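Local atomic coordinates of citrinin polyketide synthase (Monascus purpureus, PDB entry 5MPT), a protein that builds the keto-aldehyde precursor of the mycotoxin citrinin, this chain being its C-methyltransferase domain, in complex with S-adenosyl-L-homocysteine. Residues F192-L197 with Q279-A284; R209-G214 with P273-S278; S269-Q274 with H302-P307; G309-L314 with K352-V357. All coordinates share one frame; numbering follows the deposited sequence. Where two conformers were deposited one is given.

Interaction 1: F192-L197 with Q279-A284; sequences FFLEQL and QHIILA
In the Rossmann-like fold of class I methyltransferases, helices cover both faces of a central sheet, and here Leu194 of helix 181-198 packs on Ile281 and Leu283 of strand 279-285. The short segments run almost antiparallel, at 170°, with their axes 12.9 Å apart at closest approach. Long apolar side chains can bridge this gap, and leucine and isoleucine suit these buried positions. The bridge is made by methyl ends. Leu194 forks: its CD2 lies 3.9 Å from CD1 of Ile281, while CD1 makes a looser approach to CD1 of Leu283, at 4.5 Å. The side chains of Leu194 and Ile281 slide past each other in opposite directions, so the touch is alongside rather than head-on. Ile281 holds CG1 beside its backbone N (chi1 -54°) and continues with chi2 extended, which carries CD1 to the helix as the far end of its longer branch. Leu197, one turn after Leu194, meets the same methyl tip to tip, its CD2 4.0 Å from Ile281 CD1, although two conformers of Leu197 make this second touch less certain. On one side the strand pairs with strand 208-213, whose Ile210 touches Ile281; on the other lies strand 309-316, where Phe310 leans on both Ile281 and Leu197. Met224 of helix 221-231 packs against Leu194 and Leu283, and helix 14-26 lies against Phe193 and Leu197.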
# COMPACT_ATOMS: atom_id res chain seq x y z
N PHE A 192 5.47 15.45 -8.50
CA PHE A 192 5.23 16.26 -9.69
C PHE A 192 3.92 17.02 -9.59
O PHE A 192 3.84 18.24 -9.86
CB PHE A 192 5.29 15.34 -10.92
CG PHE A 192 5.01 16.02 -12.21
CD1 PHE A 192 5.69 17.18 -12.56
CD2 PHE A 192 4.06 15.50 -13.08
CE1 PHE A 192 5.46 17.78 -13.80
CE2 PHE A 192 3.79 16.12 -14.30
CZ PHE A 192 4.49 17.25 -14.66
N PHE A 193 2.87 16.34 -9.13
CA PHE A 193 1.59 16.98 -8.96
C PHE A 193 1.72 18.16 -8.00
O PHE A 193 1.28 19.29 -8.30
CB PHE A 193 0.57 15.97 -8.44
CG PHE A 193 -0.62 16.60 -7.79
CD1 PHE A 193 -1.49 17.38 -8.54
CD2 PHE A 193 -0.87 16.41 -6.44
CE1 PHE A 193 -2.59 18.00 -7.97
CE2 PHE A 193 -1.97 17.01 -5.86
CZ PHE A 193 -2.84 17.82 -6.62
N LEU A 194 2.32 17.92 -6.83
CA LEU A 194 2.42 18.98 -5.83
C LEU A 194 3.27 20.15 -6.32
O LEU A 194 2.95 21.31 -6.05
CB LEU A 194 2.97 18.42 -4.52
CG LEU A 194 2.01 17.50 -3.75
CD1 LEU A 194 2.75 16.80 -2.60
CD2 LEU A 194 0.80 18.30 -3.23
N GLU A 195 4.38 19.87 -7.02
CA GLU A 195 5.21 20.94 -7.54
C GLU A 195 4.42 21.79 -8.52
O GLU A 195 4.45 23.03 -8.45
CB GLU A 195 6.47 20.37 -8.20
CG GLU A 195 7.36 21.45 -8.71
CD GLU A 195 8.75 20.98 -9.04
OE1 GLU A 195 8.93 19.78 -9.29
OE2 GLU A 195 9.69 21.81 -9.05
N GLN A 196 3.68 21.15 -9.43
CA GLN A 196 2.90 21.91 -10.40
C GLN A 196 1.77 22.66 -9.72
O GLN A 196 1.37 23.76 -10.15
CB GLN A 196 2.36 20.96 -11.47
CG GLN A 196 3.44 20.39 -12.38
CD GLN A 196 4.13 21.49 -13.16
OE1 GLN A 196 3.47 22.38 -13.70
NE2 GLN A 196 5.44 21.50 -13.13
N LEU A 197 1.25 22.07 -8.64
CA LEU A 197 0.22 22.73 -7.83
C LEU A 197 0.75 24.02 -7.21
O LEU A 197 0.14 25.08 -7.34
CB LEU A 197 -0.26 21.79 -6.73
CG LEU A 197 -1.26 22.37 -5.74
CD1 LEU A 197 -2.55 22.70 -6.45
CD2 LEU A 197 -1.53 21.44 -4.57
N GLN A 279 -6.59 21.77 7.34
CA GLN A 279 -5.58 21.40 6.37
C GLN A 279 -6.00 21.66 4.92
O GLN A 279 -7.16 21.42 4.54
CB GLN A 279 -5.25 19.90 6.52
CG GLN A 279 -4.85 19.45 7.86
CD GLN A 279 -3.62 20.17 8.40
OE1 GLN A 279 -2.57 20.23 7.78
NE2 GLN A 279 -3.78 20.72 9.59
N HIS A 280 -5.04 22.12 4.11
CA HIS A 280 -5.23 22.24 2.66
C HIS A 280 -5.17 20.89 1.96
O HIS A 280 -5.93 20.64 1.02
CB HIS A 280 -4.15 23.13 2.03
CG HIS A 280 -4.23 24.55 2.46
ND1 HIS A 280 -3.54 25.04 3.54
CD2 HIS A 280 -4.92 25.60 1.94
CE1 HIS A 280 -3.80 26.33 3.68
NE2 HIS A 280 -4.64 26.69 2.73
N ILE A 281 -4.28 20.02 2.43
CA ILE A 281 -3.94 18.76 1.77
C ILE A 281 -3.79 17.68 2.81
O ILE A 281 -3.06 17.84 3.79
CB ILE A 281 -2.63 18.89 0.97
CG1 ILE A 281 -2.71 20.05 0.01
CG2 ILE A 281 -2.30 17.60 0.26
CD1 ILE A 281 -1.38 20.31 -0.69
N ILE A 282 -4.48 16.56 2.60
CA ILE A 282 -4.20 15.35 3.34
C ILE A 282 -3.62 14.32 2.37
O ILE A 282 -4.24 13.98 1.36
CB ILE A 282 -5.43 14.81 4.06
CG1 ILE A 282 -5.74 15.80 5.18
CG2 ILE A 282 -5.18 13.39 4.65
CD1 ILE A 282 -7.01 15.57 5.86
N LEU A 283 -2.42 13.88 2.68
CA LEU A 283 -1.72 12.80 2.01
C LEU A 283 -1.93 11.51 2.79
O LEU A 283 -1.88 11.52 4.01
CB LEU A 283 -0.22 13.12 1.94
CG LEU A 283 0.18 14.36 1.14
CD1 LEU A 283 1.70 14.49 1.09
CD2 LEU A 283 -0.40 14.33 -0.25
N ALA A 284 -2.15 10.38 2.08
CA ALA A 284 -2.47 9.11 2.76
C ALA A 284 -2.08 7.98 1.82
O ALA A 284 -2.83 7.66 0.89
CB ALA A 284 -3.93 9.04 3.16

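Interaction 2: R209-G214 with P273-S278; sequences RILEMG and PQLVHS. With SAH (S-adenosyl-L-homocysteine), chain B.
Arg209 and Ser278 bring their CA atoms to 7.4 Å where the start of strand 208-213 passes a type II beta turn, Leu275 to Ser278, whose closing bond from Ser278 N to Leu275 O is weak. The hydroxyl of Ser278 reinforces the turn: OG donates to the same Leu275 O over 2.5 Å, from above the carbonyl plane and 40° out of it. A short hydroxyl side chain suits this place, because it can fold back on its own turn. Across the contact, Arg209 lays its methylene chain beside the Ser278 carbonyl, with CD 3.4 Å from Ser278 O. The chain stays extended from CG to NE, which takes the guanidinium beyond that oxygen; a water then joins the two, accepting from Arg209 NH1 and donating to Ser278 O over 2.7 Å. The charged end is also held by the carbonyl of Leu7, through NH1, and by a salt bridge from NE to Glu236. Strand 208-213 is a central strand of the Rossmann-like methyltransferase sheet, and it runs into the glycine-rich loop that binds S-adenosylmethionine in class I enzymes and here meets its product, S-adenosyl-L-homocysteine. Gly214 sits there with positive phi, and its lack of a side chain leaves room for the ribose O4' of the ligand, whose amino N donates to Gly214 O over 2.8 Å. Between these two ends, Leu211 and Leu275 supply a plain apolar touch, with Leu211 CD1 4.2 Å from Leu275 CD2.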
# COMPACT_ATOMS: atom_id res chain seq x y z
N ARG A 209 -0.91 24.13 4.55
CA ARG A 209 -0.98 23.17 5.63
C ARG A 209 -1.27 21.80 5.06
O ARG A 209 -2.32 21.57 4.44
CB ARG A 209 -2.04 23.61 6.65
CG ARG A 209 -1.74 25.00 7.20
CD ARG A 209 -2.69 25.45 8.32
NE ARG A 209 -2.07 26.54 9.09
CZ ARG A 209 -2.57 27.75 9.26
NH1 ARG A 209 -3.75 28.09 8.74
NH2 ARG A 209 -1.88 28.64 9.97
N ILE A 210 -0.31 20.91 5.25
CA ILE A 210 -0.32 19.56 4.70
C ILE A 210 -0.24 18.59 5.87
O ILE A 210 0.64 18.73 6.73
CB ILE A 210 0.85 19.31 3.74
CG1 ILE A 210 0.86 20.37 2.65
CG2 ILE A 210 0.77 17.87 3.19
CD1 ILE A 210 2.07 20.24 1.66
N LEU A 211 -1.14 17.62 5.91
CA LEU A 211 -1.13 16.60 6.94
C LEU A 211 -1.05 15.23 6.29
O LEU A 211 -1.87 14.90 5.42
CB LEU A 211 -2.37 16.70 7.83
CG LEU A 211 -2.40 15.78 9.07
CD1 LEU A 211 -3.04 16.53 10.24
CD2 LEU A 211 -3.13 14.51 8.75
N GLU A 212 -0.08 14.44 6.71
CA GLU A 212 0.09 13.09 6.19
C GLU A 212 -0.42 12.10 7.23
O GLU A 212 0.03 12.10 8.38
CB GLU A 212 1.55 12.81 5.83
CG GLU A 212 1.72 11.42 5.25
CD GLU A 212 3.14 11.07 4.89
OE1 GLU A 212 4.05 11.87 5.16
OE2 GLU A 212 3.32 9.95 4.37
N MET A 213 -1.38 11.29 6.81
CA MET A 213 -1.86 10.21 7.65
C MET A 213 -1.16 8.91 7.29
O MET A 213 -0.71 8.71 6.16
CB MET A 213 -3.37 10.04 7.49
CG MET A 213 -4.10 11.31 7.90
SD MET A 213 -5.87 11.10 7.86
CE MET A 213 -6.37 12.19 9.19
N GLY A 214 -1.05 8.05 8.30
CA GLY A 214 -0.42 6.75 8.08
C GLY A 214 0.97 6.86 7.50
O GLY A 214 1.40 6.02 6.69
N PRO A 273 -11.24 19.47 17.87
CA PRO A 273 -11.50 20.80 17.30
C PRO A 273 -10.31 21.42 16.60
O PRO A 273 -10.48 22.05 15.56
CB PRO A 273 -11.90 21.62 18.54
CG PRO A 273 -12.58 20.64 19.40
CD PRO A 273 -11.91 19.30 19.17
N GLN A 274 -9.11 21.23 17.15
CA GLN A 274 -7.92 21.83 16.56
C GLN A 274 -7.65 21.31 15.15
O GLN A 274 -7.03 22.03 14.36
CB GLN A 274 -6.70 21.57 17.44
CG GLN A 274 -6.79 22.13 18.83
CD GLN A 274 -5.57 21.80 19.66
OE1 GLN A 274 -4.68 21.06 19.22
NE2 GLN A 274 -5.51 22.35 20.87
N LEU A 275 -8.11 20.11 14.80
CA LEU A 275 -7.88 19.59 13.45
C LEU A 275 -8.97 19.99 12.46
O LEU A 275 -8.71 19.98 11.25
CB LEU A 275 -7.77 18.06 13.47
CG LEU A 275 -6.62 17.43 14.26
CD1 LEU A 275 -6.75 15.90 14.37
CD2 LEU A 275 -5.29 17.78 13.62
N VAL A 276 -10.14 20.40 12.95
CA VAL A 276 -11.30 20.61 12.09
C VAL A 276 -11.01 21.74 11.10
O VAL A 276 -10.57 22.84 11.49
CB VAL A 276 -12.55 20.89 12.95
CG1 VAL A 276 -13.73 21.42 12.13
CG2 VAL A 276 -12.99 19.61 13.66
N HIS A 277 -11.23 21.46 9.82
CA HIS A 277 -11.12 22.48 8.77
C HIS A 277 -9.77 23.19 8.83
O HIS A 277 -9.68 24.41 8.69
CB HIS A 277 -12.24 23.52 8.88
CG HIS A 277 -13.63 22.98 8.67
ND1 HIS A 277 -13.89 21.81 7.99
CD2 HIS A 277 -14.83 23.48 9.04
CE1 HIS A 277 -15.20 21.61 7.95
NE2 HIS A 277 -15.79 22.62 8.58
N SER A 278 -8.70 22.43 9.05
CA SER A 278 -7.40 23.02 9.28
C SER A 278 -6.43 22.83 8.14
O SER A 278 -5.55 23.67 7.95
CB SER A 278 -6.76 22.46 10.55
OG SER A 278 -6.58 21.06 10.45
N SAH B . 2.54 5.17 4.32
CA SAH B . 3.22 3.94 4.83
CB SAH B . 3.03 2.65 4.04
CG SAH B . 1.67 2.00 4.20
SD SAH B . 1.73 1.04 5.75
C SAH B . 4.74 4.24 4.90
O SAH B . 5.33 3.53 5.83
OXT SAH B . 5.32 5.01 4.17
C5' SAH B . 0.20 1.54 6.58
C4' SAH B . 0.52 2.58 7.63
O4' SAH B . -0.76 3.02 8.14
C3' SAH B . 1.33 2.07 8.83
O3' SAH B . 2.32 3.05 9.12
C2' SAH B . 0.27 1.96 9.95
O2' SAH B . 0.81 2.22 11.24
C1' SAH B . -0.69 3.07 9.54
N9 SAH B . -2.05 2.95 10.05
C8 SAH B . -2.82 1.82 10.17
N7 SAH B . -4.00 2.02 10.71
C5 SAH B . -4.01 3.38 10.98
C6 SAH B . -4.97 4.23 11.56
N6 SAH B . -6.15 3.81 12.04
N1 SAH B . -4.65 5.54 11.68
C2 SAH B . -3.47 5.96 11.24
N3 SAH B . -2.48 5.27 10.67
C4 SAH B . -2.82 3.97 10.57
O HOH W 1 -6.22 26.28 7.89

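Interaction 3: S269-Q274 with H302-P307; sequences SPPDPQ and HRILRP
With CG1 beside its backbone N (chi1 -65°) and chi2 extended, Ile304 sends its longer branch across to the ring of Pro271, while Arg303, its CG anti to the backbone N (chi1 -175°), sets its first methylenes by the same ring. The contact joins the end of helix 294-304, which lies in the beta-alpha-beta crossover between strands 279-285 and 309-316 of the Rossmann-like fold, to the irregular connection leading into strand 279-285. Pro271 and Ile304 cross obliquely, and Ile304 CG1 lies equally near two ring carbons, Pro271 CB and CG, at 3.6 Å from each. CD1 of Ile304 sits slightly further off, 4.0 Å from Pro271 CB. Proline suits a chain without regular partners: its ring restricts the backbone and offers a compact apolar surface. Arg303 contributes only the root of its side chain, with CB 4.1 Å from Pro271 CG; chi2 and chi3 then bend the chain, and the guanidinium leads away from the proline. An exposed arginine can thus lend methylenes to the edge of the contact while its charge stays outside. The buried Ile304 also touches Leu275, Ile282 and the side chain of Gln279, so Pro271 covers one part of its surface. Just past the proline, an Asx turn bends the chain: Asp272 OD1 accepts from Gln274 N at 2.8 Å, the N-H meeting it at 136° from above the carboxylate plane.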
# COMPACT_ATOMS: atom_id res chain seq x y z
N SER A 269 -10.60 7.96 14.25
CA SER A 269 -11.13 8.81 15.31
C SER A 269 -11.78 10.09 14.77
O SER A 269 -11.33 10.66 13.79
CB SER A 269 -10.02 9.23 16.26
OG SER A 269 -9.47 8.11 16.93
N PRO A 270 -12.82 10.58 15.43
CA PRO A 270 -13.28 11.92 15.12
C PRO A 270 -12.17 12.93 15.35
O PRO A 270 -11.36 12.78 16.28
CB PRO A 270 -14.45 12.12 16.10
CG PRO A 270 -14.16 11.16 17.19
CD PRO A 270 -13.56 10.00 16.56
N PRO A 271 -12.09 13.96 14.53
CA PRO A 271 -11.05 14.98 14.74
C PRO A 271 -11.34 15.85 15.94
O PRO A 271 -12.46 16.33 16.10
CB PRO A 271 -11.13 15.84 13.47
CG PRO A 271 -12.14 15.15 12.57
CD PRO A 271 -12.99 14.31 13.43
N ASP A 272 -10.30 16.15 16.72
CA ASP A 272 -10.47 17.14 17.77
C ASP A 272 -10.61 18.53 17.14
O ASP A 272 -10.21 18.75 15.99
CB ASP A 272 -9.30 17.08 18.76
CG ASP A 272 -8.08 17.81 18.29
OD1 ASP A 272 -8.02 19.04 18.50
OD2 ASP A 272 -7.16 17.16 17.76
N PRO A 273 -11.24 19.47 17.87
CA PRO A 273 -11.50 20.80 17.30
C PRO A 273 -10.31 21.42 16.60
O PRO A 273 -10.48 22.05 15.56
CB PRO A 273 -11.90 21.62 18.54
CG PRO A 273 -12.58 20.64 19.40
CD PRO A 273 -11.91 19.30 19.17
N GLN A 274 -9.11 21.23 17.15
CA GLN A 274 -7.92 21.83 16.56
C GLN A 274 -7.65 21.31 15.15
O GLN A 274 -7.03 22.03 14.36
CB GLN A 274 -6.70 21.57 17.44
CG GLN A 274 -6.79 22.13 18.83
CD GLN A 274 -5.57 21.80 19.66
OE1 GLN A 274 -4.68 21.06 19.22
NE2 GLN A 274 -5.51 22.35 20.87
N HIS A 302 -12.50 14.20 5.68
CA HIS A 302 -13.18 15.35 5.11
C HIS A 302 -13.27 16.50 6.11
O HIS A 302 -13.06 17.66 5.76
CB HIS A 302 -14.59 14.96 4.65
CG HIS A 302 -15.25 16.00 3.81
ND1 HIS A 302 -16.05 16.99 4.35
CD2 HIS A 302 -15.24 16.20 2.48
CE1 HIS A 302 -16.49 17.76 3.37
NE2 HIS A 302 -16.00 17.32 2.22
N ARG A 303 -13.57 16.19 7.37
CA ARG A 303 -13.82 17.23 8.35
C ARG A 303 -12.54 17.96 8.73
O ARG A 303 -12.59 19.11 9.16
CB ARG A 303 -14.48 16.59 9.58
CG ARG A 303 -14.93 17.58 10.69
CD ARG A 303 -15.87 18.67 10.18
NE ARG A 303 -17.13 18.13 9.65
CZ ARG A 303 -18.34 18.34 10.19
NH1 ARG A 303 -18.49 19.09 11.27
NH2 ARG A 303 -19.40 17.79 9.62
N ILE A 304 -11.39 17.31 8.55
CA ILE A 304 -10.09 17.93 8.81
C ILE A 304 -9.67 18.84 7.66
O ILE A 304 -8.83 19.72 7.86
CB ILE A 304 -9.06 16.81 9.06
CG1 ILE A 304 -9.43 16.05 10.35
CG2 ILE A 304 -7.65 17.35 9.20
CD1 ILE A 304 -8.70 14.71 10.52
N LEU A 305 -10.27 18.68 6.49
CA LEU A 305 -9.92 19.51 5.35
C LEU A 305 -10.59 20.85 5.44
O LEU A 305 -11.77 20.96 5.80
CB LEU A 305 -10.33 18.86 4.03
CG LEU A 305 -9.53 17.62 3.64
CD1 LEU A 305 -10.07 16.96 2.39
CD2 LEU A 305 -8.06 17.97 3.44
N ARG A 306 -9.84 21.89 5.10
CA ARG A 306 -10.45 23.16 4.74
C ARG A 306 -11.41 22.94 3.56
O ARG A 306 -11.22 22.02 2.76
CB ARG A 306 -9.39 24.17 4.34
CG ARG A 306 -8.39 24.53 5.42
CD ARG A 306 -7.15 25.13 4.79
NE ARG A 306 -7.49 26.22 3.87
CZ ARG A 306 -7.53 27.52 4.21
NH1 ARG A 306 -7.21 27.86 5.44
NH2 ARG A 306 -7.84 28.47 3.32
N PRO A 307 -12.43 23.80 3.42
CA PRO A 307 -13.34 23.70 2.26
C PRO A 307 -12.64 23.77 0.93
O PRO A 307 -13.14 23.20 -0.05
CB PRO A 307 -14.27 24.91 2.45
CG PRO A 307 -14.26 25.16 3.85
CD PRO A 307 -12.91 24.80 4.38

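Interaction 4: G309-L314 with K352-V357; sequences GFLLLL and KILTSV
Leu354 faces strand 309-316 from helix 347-356 and spreads its two methyls over a pair of strand leucines, Leu311 and Leu313. Its CG lies beside the backbone N and anti to the carbonyl carbon (chi1 -70°), a usual leucine conformation on a helix; with chi2 extended, the fork is delivered to the sheet. CD2 then comes 4.1 Å from Leu311 CD2, and CD1 stands 4.4 Å from Leu313 CD1, the wider of the two spacings. The two strand residues reach it differently. Leu311 has CG anti to its backbone N (chi1 168°) and crosses Leu354 at about a right angle, whereas Leu313 sets CG beside its backbone N. In a strand, alternate residues point to the same face, so Leu311 and Leu313 both look to this helix while Phe310, Leu312 and Leu314 look to helix 181-198. Leucine at all three touching positions suits the buried space between sheet and helix in a Rossmann-like methyltransferase. Tyr359, which follows the helix, touches both Leu311 and Leu354. Near the end of the helix, the exposed Ser356 turns its OG back on Ile353 O, donating over 2.6 Å with a tilt of 24° from the carbonyl plane. The meeting itself is wholly apolar and consists of methyl groups at van der Waals spacing. With no polar group taking part, burial of hydrocarbon is probably what this contact contributes to the pairing of helix and strand, next to the catalytic Glu315 that follows Leu314.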
# COMPACT_ATOMS: atom_id res chain seq x y z
N GLY A 309 -9.71 22.47 0.34
CA GLY A 309 -8.67 21.46 0.36
C GLY A 309 -9.03 20.18 -0.37
O GLY A 309 -10.10 20.02 -0.95
N PHE A 310 -8.10 19.22 -0.28
CA PHE A 310 -8.33 17.94 -0.93
C PHE A 310 -7.53 16.84 -0.24
O PHE A 310 -6.49 17.07 0.40
CB PHE A 310 -7.96 17.95 -2.42
CG PHE A 310 -6.52 18.21 -2.68
CD1 PHE A 310 -6.06 19.49 -2.91
CD2 PHE A 310 -5.62 17.17 -2.77
CE1 PHE A 310 -4.76 19.74 -3.16
CE2 PHE A 310 -4.29 17.42 -3.05
CZ PHE A 310 -3.85 18.69 -3.25
N LEU A 311 -8.03 15.64 -0.45
CA LEU A 311 -7.36 14.40 -0.10
C LEU A 311 -6.65 13.83 -1.32
O LEU A 311 -7.25 13.71 -2.39
CB LEU A 311 -8.39 13.40 0.42
CG LEU A 311 -7.95 11.93 0.60
CD1 LEU A 311 -6.87 11.84 1.65
CD2 LEU A 311 -9.16 11.13 1.00
N LEU A 312 -5.41 13.41 -1.12
CA LEU A 312 -4.65 12.67 -2.13
C LEU A 312 -4.33 11.30 -1.55
O LEU A 312 -3.42 11.16 -0.74
CB LEU A 312 -3.39 13.41 -2.54
CG LEU A 312 -2.69 12.76 -3.73
CD1 LEU A 312 -3.51 12.85 -4.99
CD2 LEU A 312 -1.38 13.48 -3.98
N LEU A 313 -5.10 10.31 -1.98
CA LEU A 313 -4.81 8.92 -1.67
C LEU A 313 -3.77 8.35 -2.62
O LEU A 313 -3.77 8.64 -3.83
CB LEU A 313 -6.07 8.08 -1.76
CG LEU A 313 -7.19 8.37 -0.79
CD1 LEU A 313 -8.47 7.73 -1.28
CD2 LEU A 313 -6.84 7.82 0.60
N LEU A 314 -2.89 7.52 -2.08
CA LEU A 314 -2.09 6.61 -2.89
C LEU A 314 -2.52 5.24 -2.41
O LEU A 314 -2.21 4.87 -1.28
CB LEU A 314 -0.59 6.84 -2.69
CG LEU A 314 0.31 6.23 -3.78
CD1 LEU A 314 1.75 6.71 -3.61
CD2 LEU A 314 0.28 4.72 -3.78
N LYS A 352 -17.19 5.99 -4.90
CA LYS A 352 -18.50 5.82 -4.29
C LYS A 352 -18.48 6.26 -2.83
O LYS A 352 -19.33 7.06 -2.41
CB LYS A 352 -18.96 4.37 -4.40
CG LYS A 352 -20.42 4.15 -4.03
CD LYS A 352 -20.80 2.68 -3.97
CE LYS A 352 -20.21 1.99 -2.73
NZ LYS A 352 -20.58 0.55 -2.64
N ILE A 353 -17.53 5.75 -2.06
CA ILE A 353 -17.42 6.14 -0.66
C ILE A 353 -17.24 7.64 -0.55
O ILE A 353 -17.96 8.32 0.19
CB ILE A 353 -16.25 5.41 0.02
CG1 ILE A 353 -16.44 3.88 -0.06
CG2 ILE A 353 -16.08 5.89 1.45
CD1 ILE A 353 -17.57 3.35 0.73
N LEU A 354 -16.24 8.17 -1.26
CA LEU A 354 -15.85 9.57 -1.14
C LEU A 354 -17.01 10.49 -1.46
O LEU A 354 -17.27 11.46 -0.73
CB LEU A 354 -14.66 9.84 -2.06
CG LEU A 354 -13.37 9.19 -1.60
CD1 LEU A 354 -12.39 9.10 -2.76
CD2 LEU A 354 -12.77 9.98 -0.46
N THR A 355 -17.75 10.19 -2.52
CA THR A 355 -18.89 11.01 -2.89
C THR A 355 -19.96 10.97 -1.81
O THR A 355 -20.58 12.00 -1.48
CB THR A 355 -19.45 10.53 -4.22
OG1 THR A 355 -18.46 10.69 -5.24
CG2 THR A 355 -20.68 11.30 -4.62
N SER A 356 -20.20 9.79 -1.24
CA SER A 356 -21.27 9.63 -0.28
C SER A 356 -21.02 10.38 1.02
O SER A 356 -21.99 10.67 1.74
CB SER A 356 -21.48 8.13 0.00
OG SER A 356 -20.39 7.58 0.73
N VAL A 357 -19.77 10.70 1.36
CA VAL A 357 -19.47 11.40 2.60
C VAL A 357 -19.21 12.89 2.39
O VAL A 357 -18.87 13.59 3.35
CB VAL A 357 -18.30 10.74 3.35
CG1 VAL A 357 -18.60 9.26 3.55
CG2 VAL A 357 -16.96 10.94 2.64

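Overall arrangement
Interactions 1, 2 and 4 each involve a strand of one mixed sheet, while interaction 3 lies at its margin, where Gln279 O is 2.8 Å from Arg306 N, a probable hydrogen bond. Interactions 1 and 2 meet along neighbouring strands, with Leu283 O 2.9 Å from Met213 N; interaction 4 adjoins the other edge of strand 279-285, with Ile282 O 2.8 Å from Leu312 N. Interactions 2 and 3 are closest, their centres about 6 Å apart, and share Pro273 and Gln274. Towards the active site, Gly214 of interaction 2 binds S-adenosyl-L-homocysteine directly, and the side chain of Leu313 in interaction 4 lies about 8 Å from that of catalytic His289. The side chain of Leu283 in interaction 1 is about 9 Å from the ligand.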